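Local coordinates for protein apical membrane antigen 1 (Babesia divergens, PDB 4APM) that probably takes part in host cell invasion by the parasite at the moving junction, as a calcium-binding apical surface protein, at residues P149-A154 with A200-G205. Residues are numbered along the deposited sequence; the frame is centred on the assembly and turned at random.
Sequences PFVYDA and AHLYYG
Phe150 carries its CG between the backbone N and the carbonyl carbon (chi1 75°), a rotamer that swings the ring across to Gly205 on the neighbouring strand. Gly205 N lies over one face, displaced toward the rim, 3.9 Å above the plane of the Phe150 ring, while Phe150 CE1 comes within 3.3 Å of Gly205 C. The ring thus lies along the Gly205 main chain, whose N is also the donor to Phe150 O. Tyr204 points to the side of the sheet opposite Phe150, and its chi1 of -172° lays the ring beside Val151, whose CG2 meets Tyr204 CD2 at 3.7 Å, and beside Pro149, which points the same way. The backbones illustrate a regular antiparallel ladder: strands 150-153 and 202-205 are neighbours within an antiparallel sheet of the AMA1 ectodomain, whose family belongs to the PAN clan, with 158-161 flanking 150-153 and 53-54 flanking 202-205. Phe150 with Gly205 and Tyr152 with Tyr203 are hydrogen-bonded pairs, each closed by two reciprocal N-H...O bonds; the Tyr152 N to Tyr203 O bond measures 2.8 Å. Val151 with Tyr204 and Asp153 with Leu202 are the non-hydrogen-bonded pairs between and beyond them, and the Val151 CA-H also approaches Tyr203 O. Beyond the last pair, Ala154 N donates one further bond to His201 O. On the side of Phe150, the side chains of Tyr152 and Tyr203 lie side by side and point the same way, with Tyr203 CD1 near the edge of the Tyr152 ring, and helix 125-134 packs against Phe150 and Tyr152. On the side of Val151, Leu202 CD1 touches Asp153 CG at 3.6 Å. Asp153 OD1 accepts hydrogen bonds from the backbone N atoms of Lys155 and Glu156, and sits in plane at the His201 ring edge, 3.0 Å from His201 CD2, with carboxylate and imidazole planes 50° apart.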
# COMPACT_ATOMS: atom_id res chain seq x y z
N PRO A 149 14.56 -1.45 11.17
CA PRO A 149 13.74 -0.73 10.18
C PRO A 149 14.14 0.75 10.07
O PRO A 149 14.83 1.29 10.95
CB PRO A 149 12.32 -0.87 10.72
CG PRO A 149 12.44 -1.33 12.14
CD PRO A 149 13.89 -1.54 12.48
N PHE A 150 13.72 1.39 8.98
CA PHE A 150 13.83 2.83 8.81
C PHE A 150 12.44 3.49 8.64
O PHE A 150 11.46 2.82 8.34
CB PHE A 150 14.70 3.13 7.61
CG PHE A 150 14.00 2.91 6.29
CD1 PHE A 150 14.03 1.65 5.68
CD2 PHE A 150 13.27 3.94 5.67
CE1 PHE A 150 13.40 1.43 4.48
CE2 PHE A 150 12.62 3.71 4.48
CZ PHE A 150 12.69 2.46 3.88
N VAL A 151 12.35 4.80 8.83
CA VAL A 151 11.18 5.56 8.40
C VAL A 151 11.76 6.75 7.71
O VAL A 151 12.64 7.41 8.26
CB VAL A 151 10.36 6.04 9.60
CG1 VAL A 151 9.19 6.90 9.12
CG2 VAL A 151 9.87 4.85 10.44
N TYR A 152 11.42 6.97 6.45
CA TYR A 152 11.93 8.14 5.77
C TYR A 152 10.83 9.20 5.77
O TYR A 152 9.71 8.93 5.33
CB TYR A 152 12.38 7.83 4.33
CG TYR A 152 12.81 9.09 3.57
CD1 TYR A 152 13.98 9.76 3.90
CD2 TYR A 152 12.00 9.64 2.61
CE1 TYR A 152 14.38 10.89 3.23
CE2 TYR A 152 12.39 10.76 1.92
CZ TYR A 152 13.59 11.39 2.24
OH TYR A 152 13.95 12.55 1.58
N ASP A 153 11.15 10.40 6.26
CA ASP A 153 10.25 11.58 6.20
C ASP A 153 10.51 12.44 4.95
O ASP A 153 11.45 13.21 4.90
CB ASP A 153 10.49 12.44 7.45
CG ASP A 153 9.52 13.62 7.57
OD1 ASP A 153 8.94 14.06 6.53
OD2 ASP A 153 9.38 14.13 8.71
N ALA A 154 9.65 12.33 3.94
CA ALA A 154 9.87 13.03 2.69
C ALA A 154 9.62 14.55 2.79
O ALA A 154 10.08 15.32 1.95
CB ALA A 154 9.00 12.42 1.59
N ALA A 200 1.21 11.06 5.36
CA ALA A 200 1.26 10.27 4.14
C ALA A 200 2.68 10.31 3.56
O ALA A 200 3.02 9.54 2.69
CB ALA A 200 0.28 10.81 3.13
N HIS A 201 3.49 11.22 4.08
CA HIS A 201 4.78 11.55 3.47
C HIS A 201 5.86 10.76 4.17
O HIS A 201 7.03 10.86 3.82
CB HIS A 201 5.05 13.08 3.59
CG HIS A 201 4.98 13.60 5.03
ND1 HIS A 201 3.81 13.81 5.67
CD2 HIS A 201 5.99 13.94 5.94
CE1 HIS A 201 4.05 14.25 6.93
NE2 HIS A 201 5.38 14.33 7.10
N LEU A 202 5.47 9.98 5.17
CA LEU A 202 6.36 9.05 5.86
C LEU A 202 6.37 7.69 5.17
O LEU A 202 5.32 7.20 4.70
CB LEU A 202 5.95 8.90 7.33
CG LEU A 202 6.58 9.80 8.40
CD1 LEU A 202 6.83 11.24 7.96
CD2 LEU A 202 5.80 9.77 9.71
N TYR A 203 7.55 7.08 5.10
CA TYR A 203 7.72 5.75 4.52
C TYR A 203 8.36 4.84 5.55
O TYR A 203 9.52 5.04 5.89
CB TYR A 203 8.65 5.81 3.32
CG TYR A 203 8.14 6.63 2.17
CD1 TYR A 203 8.14 8.03 2.23
CD2 TYR A 203 7.69 6.00 1.01
CE1 TYR A 203 7.67 8.76 1.18
CE2 TYR A 203 7.26 6.73 -0.06
CZ TYR A 203 7.25 8.12 0.04
OH TYR A 203 6.78 8.83 -1.03
N TYR A 204 7.62 3.85 6.03
CA TYR A 204 8.17 2.80 6.90
C TYR A 204 8.66 1.65 6.02
O TYR A 204 7.94 1.18 5.14
CB TYR A 204 7.08 2.29 7.85
CG TYR A 204 7.56 1.33 8.93
CD1 TYR A 204 7.76 -0.02 8.66
CD2 TYR A 204 7.77 1.78 10.23
CE1 TYR A 204 8.17 -0.90 9.66
CE2 TYR A 204 8.20 0.92 11.24
CZ TYR A 204 8.41 -0.41 10.94
OH TYR A 204 8.82 -1.27 11.91
N GLY A 205 9.85 1.16 6.28
CA GLY A 205 10.31 0.02 5.50
C GLY A 205 11.44 -0.71 6.15
O GLY A 205 11.90 -0.35 7.25